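Local structure of B-type Cna protein (Enterococcus faecium, 6FWY) at residues K8-F14 with G66-Y70; D22-R26 with E133-V137; T227-L233 with L273-R279. The protein is of unknown function but, as an LPXTG-anchored surface protein with a thioester domain, probably mediates covalent attachment of the bacterium to host surfaces. Residues are numbered along the deposited sequence.

Interaction 1: residues K8-F14 with G66-Y70; sequences KPTSAKF and GSLKY
This antiparallel strand pairing joins the start of strand 11-21 to strand 67-73, which follows helix 62-65 through G66. The axes of 11-14 and 67-70 come within 4.6 Å, with 150° between their N-to-C directions. S11 faces K69 as a non-hydrogen-bonded pair (CA-CA 4.3 Å); A12 faces L68 as a hydrogen-bonded pair (CA-CA 5.5 Å). A12 N donates to L68 O (3.0 Å), L68 N to A12 O (2.9 Å) and Y70 N to T10 O (2.9 Å). Polar S11 and K69 suit the exposed face; small A12 and apolar L68 lie on the buried one, where F14 CE2 meets L68 CD2 at 4.2 Å. G66 has phi 59°, favouring glycine; a water links G66 O (2.6 Å) to F14 N (2.7 Å). K8 CB lies over the Y70 ring (chi1 t), 4.2 Å from its centroid, and P9 CD 4.2 Å from Y70 CE1. Such non-local antiparallel pairing builds the large sheet, where strand 67-73 sits between 11-21 and 231-250.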
ATOM      1  N   LYS A   8      -1.880  -6.324  -9.793  1.00 38.44           N
ATOM      2  CA  LYS A   8      -2.121  -4.975 -10.291  1.00 37.62           C
ATOM      3  C   LYS A   8      -3.587  -4.792 -10.651  1.00 37.91           C
ATOM      4  O   LYS A   8      -4.206  -5.716 -11.189  1.00 39.39           O
ATOM      5  CB  LYS A   8      -1.221  -4.684 -11.500  1.00 37.95           C
ATOM      6  CG  LYS A   8       0.274  -4.838 -11.226  1.00 38.13           C
ATOM      7  CD  LYS A   8       0.754  -4.017 -10.029  1.00 38.02           C
ATOM      8  CE  LYS A   8       2.270  -4.027  -9.856  1.00 38.92           C
ATOM      9  NZ  LYS A   8       2.781  -5.391  -9.563  1.00 40.50           N
ATOM     10  N   PRO A   9      -4.165  -3.624 -10.332  1.00 36.85           N
ATOM     11  CA  PRO A   9      -5.468  -3.309 -10.909  1.00 37.22           C
ATOM     12  C   PRO A   9      -5.340  -3.116 -12.412  1.00 37.37           C
ATOM     13  O   PRO A   9      -4.242  -2.884 -12.894  1.00 36.99           O
ATOM     14  CB  PRO A   9      -5.898  -2.022 -10.208  1.00 36.44           C
ATOM     15  CG  PRO A   9      -4.682  -1.469  -9.597  1.00 36.14           C
ATOM     16  CD  PRO A   9      -3.625  -2.519  -9.547  1.00 36.29           C
ATOM     17  N   THR A  10      -6.435  -3.258 -13.136  1.00 37.47           N
ATOM     18  CA  THR A  10      -6.455  -3.065 -14.585  1.00 37.89           C
ATOM     19  C   THR A  10      -7.063  -1.738 -15.049  1.00 36.60           C
ATOM     20  O   THR A  10      -6.748  -1.296 -16.167  1.00 36.14           O
ATOM     21  CB  THR A  10      -7.211  -4.206 -15.286  1.00 39.31           C
ATOM     22  OG1 THR A  10      -8.535  -4.287 -14.740  1.00 39.25           O
ATOM     23  CG2 THR A  10      -6.462  -5.537 -15.101  1.00 40.15           C
ATOM     24  N   SER A  11      -7.950  -1.141 -14.254  1.00 36.20           N
ATOM     25  CA  SER A  11      -8.550   0.165 -14.568  1.00 36.67           C
ATOM     26  C   SER A  11      -9.230   0.792 -13.362  1.00 35.94           C
ATOM     27  O   SER A  11      -9.416   0.147 -12.335  1.00 35.17           O
ATOM     28  CB  SER A  11      -9.561   0.066 -15.702  1.00 38.22           C
ATOM     29  OG  SER A  11     -10.741  -0.597 -15.255  1.00 39.27           O
ATOM     30  N   ALA A  12      -9.588   2.058 -13.510  1.00 36.39           N
ATOM     31  CA  ALA A  12     -10.221   2.844 -12.451  1.00 36.45           C
ATOM     32  C   ALA A  12     -11.140   3.882 -13.088  1.00 37.25           C
ATOM     33  O   ALA A  12     -10.899   4.358 -14.190  1.00 36.76           O
ATOM     34  CB  ALA A  12      -9.186   3.532 -11.555  1.00 35.65           C
ATOM     35  N   LYS A  13     -12.222   4.191 -12.380  1.00 38.22           N
ATOM     36  CA  LYS A  13     -13.254   5.129 -12.808  1.00 39.45           C
ATOM     37  C   LYS A  13     -13.347   6.183 -11.720  1.00 38.90           C
ATOM     38  O   LYS A  13     -13.477   5.856 -10.537  1.00 39.20           O
ATOM     39  CB  LYS A  13     -14.603   4.404 -12.932  1.00 41.79           C
ATOM     40  CG  LYS A  13     -15.839   5.299 -12.999  1.00 43.17           C
ATOM     41  CD  LYS A  13     -16.364   5.546 -14.418  1.00 44.68           C
ATOM     42  CE  LYS A  13     -17.856   5.876 -14.407  1.00 45.94           C
ATOM     43  NZ  LYS A  13     -18.221   6.580 -15.670  1.00 46.92           N
ATOM     44  N   PHE A  14     -13.310   7.441 -12.144  1.00 38.78           N
ATOM     45  CA  PHE A  14     -13.278   8.556 -11.205  1.00 38.50           C
ATOM     46  C   PHE A  14     -14.510   9.438 -11.340  1.00 39.70           C
ATOM     47  O   PHE A  14     -15.092   9.573 -12.423  1.00 40.42           O
ATOM     48  CB  PHE A  14     -12.016   9.381 -11.408  1.00 37.13           C
ATOM     49  CG  PHE A  14     -10.753   8.610 -11.172  1.00 36.30           C
ATOM     50  CD1 PHE A  14     -10.253   8.428  -9.873  1.00 35.28           C
ATOM     51  CD2 PHE A  14     -10.043   8.068 -12.240  1.00 36.56           C
ATOM     52  CE1 PHE A  14      -9.084   7.727  -9.655  1.00 34.26           C
ATOM     53  CE2 PHE A  14      -8.872   7.348 -12.025  1.00 35.70           C
ATOM     54  CZ  PHE A  14      -8.404   7.173 -10.725  1.00 34.62           C
ATOM     55  N   GLY A  66     -14.391   8.138 -19.094  1.00 41.54           N
ATOM     56  CA  GLY A  66     -14.736   6.736 -18.857  1.00 42.56           C
ATOM     57  C   GLY A  66     -13.779   6.155 -17.855  1.00 41.34           C
ATOM     58  O   GLY A  66     -13.308   6.878 -16.954  1.00 41.62           O
ATOM     59  N   SER A  67     -13.433   4.902 -18.030  1.00 41.21           N
ATOM     60  CA  SER A  67     -12.344   4.283 -17.268  1.00 40.61           C
ATOM     61  C   SER A  67     -10.967   4.658 -17.845  1.00 39.73           C
ATOM     62  O   SER A  67     -10.794   4.741 -19.063  1.00 40.25           O
ATOM     63  CB  SER A  67     -12.492   2.743 -17.191  1.00 41.09           C
ATOM     64  OG  SER A  67     -13.182   2.131 -18.262  1.00 43.44           O
ATOM     65  N   LEU A  68     -10.024   4.875 -16.938  1.00 38.44           N
ATOM     66  CA  LEU A  68      -8.602   5.006 -17.267  1.00 37.92           C
ATOM     67  C   LEU A  68      -7.936   3.650 -17.014  1.00 37.74           C
ATOM     68  O   LEU A  68      -8.112   3.063 -15.954  1.00 36.59           O
ATOM     69  CB  LEU A  68      -7.960   6.054 -16.366  1.00 36.64           C
ATOM     70  CG  LEU A  68      -8.134   7.538 -16.710  1.00 36.76           C
ATOM     71  CD1 LEU A  68      -9.560   7.967 -16.639  1.00 37.60           C
ATOM     72  CD2 LEU A  68      -7.331   8.391 -15.749  1.00 35.29           C
ATOM     73  N   LYS A  69      -7.167   3.165 -17.986  1.00 38.44           N
ATOM     74  CA  LYS A  69      -6.440   1.887 -17.841  1.00 39.26           C
ATOM     75  C   LYS A  69      -5.254   2.069 -16.891  1.00 38.17           C
ATOM     76  O   LYS A  69      -4.737   3.181 -16.724  1.00 35.87           O
ATOM     77  CB  LYS A  69      -5.964   1.426 -19.212  1.00 40.95           C
ATOM     78  CG  LYS A  69      -5.416   0.032 -19.392  1.00 42.06           C
ATOM     79  CD  LYS A  69      -4.662   0.003 -20.733  1.00 43.41           C
ATOM     80  CE  LYS A  69      -3.977  -1.339 -21.019  1.00 44.54           C
ATOM     81  NZ  LYS A  69      -2.594  -1.207 -21.596  1.00 45.11           N
ATOM     82  N   TYR A  70      -4.861   0.963 -16.257  1.00 38.20           N
ATOM     83  CA  TYR A  70      -3.685   0.898 -15.383  1.00 37.75           C
ATOM     84  C   TYR A  70      -2.432   1.383 -16.102  1.00 37.75           C
ATOM     85  O   TYR A  70      -2.215   1.042 -17.256  1.00 38.22           O
ATOM     86  CB  TYR A  70      -3.455  -0.533 -14.897  1.00 38.20           C
ATOM     87  CG  TYR A  70      -2.203  -0.733 -14.087  1.00 38.19           C
ATOM     88  CD1 TYR A  70      -2.096  -0.183 -12.820  1.00 37.68           C
ATOM     89  CD2 TYR A  70      -1.115  -1.465 -14.584  1.00 38.93           C
ATOM     90  CE1 TYR A  70      -0.950  -0.362 -12.044  1.00 37.79           C
ATOM     91  CE2 TYR A  70       0.026  -1.663 -13.805  1.00 38.97           C
ATOM     92  CZ  TYR A  70       0.110  -1.103 -12.543  1.00 38.32           C
ATOM     93  OH  TYR A  70       1.234  -1.241 -11.761  1.00 38.71           O
TER
HETATM   94  O   HOH W   1     -12.972   8.170 -14.772  1.00 34.84           O

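Interaction 2: residues D22-R26 with E133-V137; sequences DGYIR and ETARV
D22-I25 is irregular and R26 begins strand 26-29, whereas 133-137 is regular alpha helix, one turn of helix 131-150, with V137 N bonded to E133 O at 3.1 Å. The contact is loop-on-helix packing in the part of the protein that carries the thioester domain, and the backbones come closest at Y24 and T134, whose CA atoms are 5.3 Å apart. G23, at phi 101° and psi 151°, suits glycine, because a CB there would clash with the carbonyl O of D22; Y24 follows at -103°/-1° and I25 returns to an extended shape at -140°/170°.

Y24 (chi1 m, chi2 87°) points its CA-CB bond toward the helix. V137, one turn after E133 and with chi1 t, places CG2 over the tyrosine ring, 4.1 Å from the centroid and 25° off the normal, a CH-pi contact; E133 CB lies 4.1 Å from Y24 CD2. Beside them I25 CG2 reaches T134 CG2 at 4.3 Å, and I25 also packs on Y104 and L108 of helix 99-113. Thus a large, mostly apolar ring is buried while its hydroxyl stays with polar groups: a water accepts from Y24 OH at 2.6 Å and donates to E133 OE2 at 3.0 Å, while E133 OE1 accepts from T130 N. T134, chi1 m, gives the direct polar link: its OG1 donates to Y24 O at 2.6 Å.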
ATOM      1  N   ASP A  22      -9.874  27.517  -7.265  1.00 36.08           N
ATOM      2  CA  ASP A  22      -8.973  28.192  -8.193  1.00 34.93           C
ATOM      3  C   ASP A  22      -7.513  28.144  -7.717  1.00 34.58           C
ATOM      4  O   ASP A  22      -6.599  28.617  -8.433  1.00 34.40           O
ATOM      5  CB  ASP A  22      -9.457  29.639  -8.446  1.00 36.71           C
ATOM      6  CG  ASP A  22      -9.690  30.438  -7.174  1.00 38.03           C
ATOM      7  OD1 ASP A  22      -9.356  29.970  -6.060  1.00 39.38           O
ATOM      8  OD2 ASP A  22     -10.246  31.540  -7.280  1.00 40.23           O
ATOM      9  N   GLY A  23      -7.274  27.622  -6.512  1.00 33.53           N
ATOM     10  CA  GLY A  23      -5.922  27.433  -5.998  1.00 32.74           C
ATOM     11  C   GLY A  23      -5.552  28.511  -5.024  1.00 32.71           C
ATOM     12  O   GLY A  23      -6.062  29.626  -5.104  1.00 33.91           O
ATOM     13  N   TYR A  24      -4.676  28.165  -4.085  1.00 32.22           N
ATOM     14  CA  TYR A  24      -4.161  29.089  -3.066  1.00 33.29           C
ATOM     15  C   TYR A  24      -2.740  29.595  -3.363  1.00 32.28           C
ATOM     16  O   TYR A  24      -2.189  30.368  -2.588  1.00 32.65           O
ATOM     17  CB  TYR A  24      -4.146  28.367  -1.723  1.00 34.02           C
ATOM     18  CG  TYR A  24      -5.522  28.034  -1.252  1.00 35.33           C
ATOM     19  CD1 TYR A  24      -6.130  26.850  -1.637  1.00 34.83           C
ATOM     20  CD2 TYR A  24      -6.226  28.912  -0.433  1.00 36.53           C
ATOM     21  CE1 TYR A  24      -7.417  26.550  -1.224  1.00 36.25           C
ATOM     22  CE2 TYR A  24      -7.497  28.603   0.005  1.00 37.27           C
ATOM     23  CZ  TYR A  24      -8.074  27.416  -0.385  1.00 37.28           C
ATOM     24  OH  TYR A  24      -9.339  27.142   0.043  1.00 39.03           O
ATOM     25  N   ILE A  25      -2.181  29.120  -4.471  1.00 31.48           N
ATOM     26  CA  ILE A  25      -0.842  29.426  -4.932  1.00 31.72           C
ATOM     27  C   ILE A  25      -0.890  29.589  -6.442  1.00 31.59           C
ATOM     28  O   ILE A  25      -1.886  29.284  -7.075  1.00 32.28           O
ATOM     29  CB  ILE A  25       0.192  28.320  -4.538  1.00 31.30           C
ATOM     30  CG1 ILE A  25      -0.111  26.965  -5.180  1.00 30.78           C
ATOM     31  CG2 ILE A  25       0.265  28.161  -3.016  1.00 32.00           C
ATOM     32  CD1 ILE A  25       0.488  26.715  -6.545  1.00 30.50           C
ATOM     33  N   ARG A  26       0.213  30.066  -7.002  1.00 32.23           N
ATOM     34  CA  ARG A  26       0.420  30.105  -8.446  1.00 32.04           C
ATOM     35  C   ARG A  26       1.798  29.515  -8.696  1.00 32.24           C
ATOM     36  O   ARG A  26       2.536  29.259  -7.748  1.00 32.42           O
ATOM     37  CB  ARG A  26       0.303  31.542  -8.973  1.00 31.97           C
ATOM     38  CG  ARG A  26      -1.087  32.121  -8.786  1.00 32.44           C
ATOM     39  CD  ARG A  26      -1.168  33.601  -9.021  1.00 32.22           C
ATOM     40  NE  ARG A  26      -0.535  34.362  -7.948  1.00 32.44           N
ATOM     41  CZ  ARG A  26      -0.231  35.666  -8.019  1.00 32.07           C
ATOM     42  NH1 ARG A  26      -0.522  36.366  -9.094  1.00 31.30           N
ATOM     43  NH2 ARG A  26       0.346  36.265  -6.987  1.00 32.01           N
ATOM     44  N   GLU A 133      -4.728  32.254   4.562  1.00 41.49           N
ATOM     45  CA  GLU A 133      -5.199  31.039   3.865  1.00 40.53           C
ATOM     46  C   GLU A 133      -4.041  30.319   3.163  1.00 38.92           C
ATOM     47  O   GLU A 133      -3.797  29.136   3.366  1.00 37.19           O
ATOM     48  CB  GLU A 133      -6.292  31.371   2.840  1.00 40.70           C
ATOM     49  CG  GLU A 133      -7.647  31.717   3.451  1.00 42.80           C
ATOM     50  CD  GLU A 133      -8.704  32.049   2.398  1.00 43.39           C
ATOM     51  OE1 GLU A 133      -8.490  32.957   1.556  1.00 43.70           O
ATOM     52  OE2 GLU A 133      -9.772  31.418   2.422  1.00 44.61           O
ATOM     53  N   THR A 134      -3.305  31.079   2.344  1.00 38.13           N
ATOM     54  CA  THR A 134      -2.194  30.528   1.586  1.00 36.33           C
ATOM     55  C   THR A 134      -1.115  29.976   2.532  1.00 37.09           C
ATOM     56  O   THR A 134      -0.575  28.905   2.266  1.00 36.38           O
ATOM     57  CB  THR A 134      -1.654  31.583   0.594  1.00 36.01           C
ATOM     58  OG1 THR A 134      -2.657  31.802  -0.410  1.00 34.99           O
ATOM     59  CG2 THR A 134      -0.329  31.161  -0.055  1.00 34.74           C
ATOM     60  N   ALA A 135      -0.835  30.686   3.632  1.00 37.78           N
ATOM     61  CA  ALA A 135       0.167  30.252   4.616  1.00 38.68           C
ATOM     62  C   ALA A 135      -0.193  28.930   5.337  1.00 38.84           C
ATOM     63  O   ALA A 135       0.691  28.110   5.613  1.00 38.88           O
ATOM     64  CB  ALA A 135       0.425  31.361   5.634  1.00 40.05           C
ATOM     65  N   ARG A 136      -1.470  28.733   5.649  1.00 38.90           N
ATOM     66  CA  ARG A 136      -1.934  27.433   6.163  1.00 39.33           C
ATOM     67  C   ARG A 136      -1.698  26.328   5.129  1.00 37.68           C
ATOM     68  O   ARG A 136      -1.192  25.260   5.461  1.00 36.74           O
ATOM     69  CB  ARG A 136      -3.412  27.493   6.555  1.00 40.10           C
ATOM     70  CG  ARG A 136      -3.677  28.267   7.833  1.00 41.98           C
ATOM     71  CD  ARG A 136      -5.087  28.045   8.339  1.00 43.18           C
ATOM     72  NE  ARG A 136      -6.091  28.523   7.387  1.00 43.03           N
ATOM     73  CZ  ARG A 136      -6.651  29.738   7.389  1.00 43.33           C
ATOM     74  NH1 ARG A 136      -6.315  30.653   8.290  1.00 44.45           N
ATOM     75  NH2 ARG A 136      -7.555  30.047   6.457  1.00 42.65           N
ATOM     76  N   VAL A 137      -2.023  26.617   3.869  1.00 36.75           N
ATOM     77  CA  VAL A 137      -1.734  25.683   2.776  1.00 36.18           C
ATOM     78  C   VAL A 137      -0.230  25.375   2.655  1.00 35.78           C
ATOM     79  O   VAL A 137       0.162  24.201   2.529  1.00 34.22           O
ATOM     80  CB  VAL A 137      -2.323  26.174   1.428  1.00 35.55           C
ATOM     81  CG1 VAL A 137      -1.844  25.323   0.260  1.00 34.58           C
ATOM     82  CG2 VAL A 137      -3.834  26.160   1.493  1.00 36.19           C
TER
HETATM   83  O   HOH W   2      -9.853  28.374   2.293  1.00 40.09           O

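Interaction 3: residues T227-L233 with L273-R279; sequences TTPSGTL and LSAKWTR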
ATOM      1  N   THR A 227       7.615 -43.432  14.284  1.00 42.51           N
ATOM      2  CA  THR A 227       8.052 -44.549  13.431  1.00 43.24           C
ATOM      3  C   THR A 227       8.846 -44.138  12.191  1.00 43.66           C
ATOM      4  O   THR A 227       9.476 -44.980  11.551  1.00 44.36           O
ATOM      5  CB  THR A 227       6.864 -45.457  13.023  1.00 44.05           C
ATOM      6  OG1 THR A 227       5.745 -44.671  12.577  1.00 44.34           O
ATOM      7  CG2 THR A 227       6.395 -46.245  14.228  1.00 44.04           C
ATOM      8  N   THR A 228       8.835 -42.847  11.854  1.00 43.11           N
ATOM      9  CA  THR A 228       9.514 -42.354  10.672  1.00 42.92           C
ATOM     10  C   THR A 228      11.029 -42.507  10.836  1.00 43.42           C
ATOM     11  O   THR A 228      11.566 -42.144  11.890  1.00 44.05           O
ATOM     12  CB  THR A 228       9.159 -40.877  10.445  1.00 42.70           C
ATOM     13  OG1 THR A 228       7.740 -40.736  10.429  1.00 42.61           O
ATOM     14  CG2 THR A 228       9.741 -40.348   9.135  1.00 42.85           C
ATOM     15  N   PRO A 229      11.722 -43.038   9.804  1.00 44.11           N
ATOM     16  CA  PRO A 229      13.190 -43.068   9.794  1.00 44.85           C
ATOM     17  C   PRO A 229      13.828 -41.691  10.033  1.00 44.58           C
ATOM     18  O   PRO A 229      13.311 -40.685   9.562  1.00 43.49           O
ATOM     19  CB  PRO A 229      13.517 -43.566   8.387  1.00 45.95           C
ATOM     20  CG  PRO A 229      12.337 -44.382   7.980  1.00 46.01           C
ATOM     21  CD  PRO A 229      11.156 -43.739   8.634  1.00 44.73           C
ATOM     22  N   SER A 230      14.933 -41.669  10.773  1.00 45.22           N
ATOM     23  CA  SER A 230      15.625 -40.426  11.121  1.00 45.71           C
ATOM     24  C   SER A 230      15.862 -39.568   9.890  1.00 45.89           C
ATOM     25  O   SER A 230      16.250 -40.081   8.841  1.00 46.74           O
ATOM     26  CB  SER A 230      16.961 -40.722  11.792  1.00 47.00           C
ATOM     27  OG  SER A 230      16.768 -41.448  13.004  1.00 46.36           O
ATOM     28  N   GLY A 231      15.587 -38.276   9.991  1.00 44.98           N
ATOM     29  CA  GLY A 231      15.772 -37.399   8.842  1.00 45.74           C
ATOM     30  C   GLY A 231      15.227 -35.991   9.004  1.00 44.85           C
ATOM     31  O   GLY A 231      15.028 -35.498  10.121  1.00 44.17           O
ATOM     32  N   THR A 232      14.998 -35.351   7.865  1.00 44.54           N
ATOM     33  CA  THR A 232      14.581 -33.964   7.823  1.00 43.84           C
ATOM     34  C   THR A 232      13.465 -33.736   6.813  1.00 43.22           C
ATOM     35  O   THR A 232      13.285 -34.488   5.854  1.00 43.73           O
ATOM     36  CB  THR A 232      15.746 -33.032   7.437  1.00 44.36           C
ATOM     37  OG1 THR A 232      16.227 -33.396   6.141  1.00 44.88           O
ATOM     38  CG2 THR A 232      16.893 -33.124   8.448  1.00 45.50           C
ATOM     39  N   LEU A 233      12.761 -32.643   7.040  1.00 42.29           N
ATOM     40  CA  LEU A 233      11.702 -32.162   6.187  1.00 42.03           C
ATOM     41  C   LEU A 233      11.945 -30.666   6.021  1.00 41.63           C
ATOM     42  O   LEU A 233      12.320 -30.001   6.979  1.00 40.90           O
ATOM     43  CB  LEU A 233      10.381 -32.388   6.922  1.00 41.82           C
ATOM     44  CG  LEU A 233       9.106 -31.829   6.352  1.00 41.72           C
ATOM     45  CD1 LEU A 233       8.881 -32.419   4.959  1.00 42.79           C
ATOM     46  CD2 LEU A 233       7.974 -32.217   7.290  1.00 41.46           C
ATOM     47  N   LEU A 273      12.285 -23.346   6.020  1.00 42.76           N
ATOM     48  CA  LEU A 273      12.389 -23.936   7.363  1.00 43.16           C
ATOM     49  C   LEU A 273      12.632 -25.421   7.267  1.00 42.90           C
ATOM     50  O   LEU A 273      12.174 -26.043   6.323  1.00 42.64           O
ATOM     51  CB  LEU A 273      11.085 -23.691   8.117  1.00 42.38           C
ATOM     52  CG  LEU A 273      10.794 -22.204   8.335  1.00 42.49           C
ATOM     53  CD1 LEU A 273       9.414 -21.827   7.847  1.00 41.59           C
ATOM     54  CD2 LEU A 273      10.979 -21.872   9.804  1.00 43.47           C
ATOM     55  N   SER A 274      13.359 -25.975   8.231  1.00 44.06           N
ATOM     56  CA  SER A 274      13.563 -27.428   8.364  1.00 44.03           C
ATOM     57  C   SER A 274      13.118 -27.947   9.723  1.00 43.58           C
ATOM     58  O   SER A 274      13.388 -27.320  10.738  1.00 44.08           O
ATOM     59  CB  SER A 274      15.042 -27.813   8.178  1.00 45.85           C
ATOM     60  OG  SER A 274      15.479 -27.495   6.878  1.00 47.55           O
ATOM     61  N   ALA A 275      12.438 -29.089   9.716  1.00 42.86           N
ATOM     62  CA  ALA A 275      12.155 -29.868  10.914  1.00 42.69           C
ATOM     63  C   ALA A 275      13.075 -31.078  10.851  1.00 43.26           C
ATOM     64  O   ALA A 275      13.193 -31.708   9.802  1.00 42.64           O
ATOM     65  CB  ALA A 275      10.689 -30.322  10.937  1.00 42.19           C
ATOM     66  N   LYS A 276      13.714 -31.408  11.966  1.00 44.04           N
ATOM     67  CA  LYS A 276      14.625 -32.548  12.043  1.00 44.45           C
ATOM     68  C   LYS A 276      14.204 -33.452  13.203  1.00 44.34           C
ATOM     69  O   LYS A 276      13.811 -32.960  14.245  1.00 44.64           O
ATOM     70  CB  LYS A 276      16.053 -32.037  12.213  1.00 46.17           C
ATOM     71  CG  LYS A 276      17.113 -33.120  12.375  1.00 47.68           C
ATOM     72  CD  LYS A 276      18.531 -32.565  12.193  1.00 49.54           C
ATOM     73  CE  LYS A 276      19.581 -33.200  13.111  1.00 51.08           C
ATOM     74  NZ  LYS A 276      19.678 -34.691  13.036  1.00 51.42           N
ATOM     75  N   TRP A 277      14.296 -34.776  13.014  1.00 44.15           N
ATOM     76  CA  TRP A 277      13.967 -35.758  14.053  1.00 43.87           C
ATOM     77  C   TRP A 277      14.878 -36.982  13.969  1.00 45.04           C
ATOM     78  O   TRP A 277      15.429 -37.296  12.911  1.00 44.84           O
ATOM     79  CB  TRP A 277      12.502 -36.203  13.925  1.00 42.71           C
ATOM     80  CG  TRP A 277      12.246 -36.879  12.626  1.00 42.44           C
ATOM     81  CD1 TRP A 277      12.351 -38.224  12.361  1.00 42.71           C
ATOM     82  CD2 TRP A 277      11.912 -36.250  11.387  1.00 42.05           C
ATOM     83  NE1 TRP A 277      12.089 -38.465  11.036  1.00 42.93           N
ATOM     84  CE2 TRP A 277      11.817 -37.272  10.411  1.00 42.08           C
ATOM     85  CE3 TRP A 277      11.682 -34.915  11.001  1.00 41.91           C
ATOM     86  CZ2 TRP A 277      11.489 -37.007   9.078  1.00 41.92           C
ATOM     87  CZ3 TRP A 277      11.357 -34.650   9.674  1.00 41.43           C
ATOM     88  CH2 TRP A 277      11.258 -35.694   8.730  1.00 42.16           C
ATOM     89  N   THR A 278      14.994 -37.695  15.088  1.00 45.84           N
ATOM     90  CA  THR A 278      15.745 -38.948  15.142  1.00 46.80           C
ATOM     91  C   THR A 278      14.825 -40.057  15.649  1.00 46.31           C
ATOM     92  O   THR A 278      14.133 -39.885  16.646  1.00 45.74           O
ATOM     93  CB  THR A 278      17.014 -38.811  16.016  1.00 48.49           C
ATOM     94  OG1 THR A 278      16.666 -38.385  17.331  1.00 49.42           O
ATOM     95  CG2 THR A 278      17.948 -37.788  15.427  1.00 49.22           C
ATOM     96  N   ARG A 279      14.810 -41.182  14.942  1.00 46.40           N
ATOM     97  CA  ARG A 279      13.983 -42.322  15.307  1.00 46.09           C
ATOM     98  C   ARG A 279      14.560 -42.971  16.557  1.00 47.13           C
ATOM     99  O   ARG A 279      15.774 -43.257  16.630  1.00 48.53           O
ATOM    100  CB  ARG A 279      13.955 -43.368  14.184  1.00 46.05           C
ATOM    101  CG  ARG A 279      13.082 -44.573  14.478  1.00 45.69           C
ATOM    102  CD  ARG A 279      12.744 -45.371  13.231  1.00 46.00           C
ATOM    103  NE  ARG A 279      11.837 -46.467  13.537  1.00 46.03           N
ATOM    104  CZ  ARG A 279      11.332 -47.329  12.648  1.00 46.78           C
ATOM    105  NH1 ARG A 279      11.623 -47.245  11.351  1.00 47.79           N
ATOM    106  NH2 ARG A 279      10.514 -48.303  13.064  1.00 47.23           N
TER
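L273 opens the segment, its side chain lying on F235 and Y177. The CA of S274 comes within 3.2 Å of L233 O, and its hydroxyl-bearing side chain suits an exposed position. A275 pairs with L233 through two bonds, A275 N to L233 O and L233 N to A275 O, both 2.9 Å; its small methyl fits the buried face beside F175 and Y177. K276, opposite T232 (CA-CA 4.5 Å), keeps its charged chain on the exposed face, where K276 CG meets T232 CG2 at 3.9 Å. W277 is paired with G231 by two 3.1 Å bonds, W277 N to G231 O and G231 N to W277 O. Its indole takes the space beside side-chain-free G231, lies 3.7 Å (CZ3) from L233 CB, and its NE1 donates a hydrogen bond to P229 O (2.9 Å). Beyond T278, R279 N donates to S230 OG at 2.8 Å, and the extended arginine runs beside T228 and P229. Together these contacts form the open end of a long antiparallel beta hairpin, strands 231-250 and 258-277.

Interactions 1 and 3 are antiparallel pairings that reach the same large sheet: strand 67-73 of the first neighbours strand 231-250, whose far end begins the third. Their centres are nevertheless about 51 Å apart, since the long hairpin strands span the elongated molecule. Both are partly buried, with one apolar and one exposed polar face, and backbone hydrogen bonds dominate. Interaction 2 is a buried loop-helix contact held by side-chain packing, one hydroxyl-to-carbonyl bond and a water. It lies on the opposite side of the chain's centre from interaction 3, with about 68 Å between centres. The segments of interactions 1 and 2 alternate along the chain, whereas interaction 3 follows both.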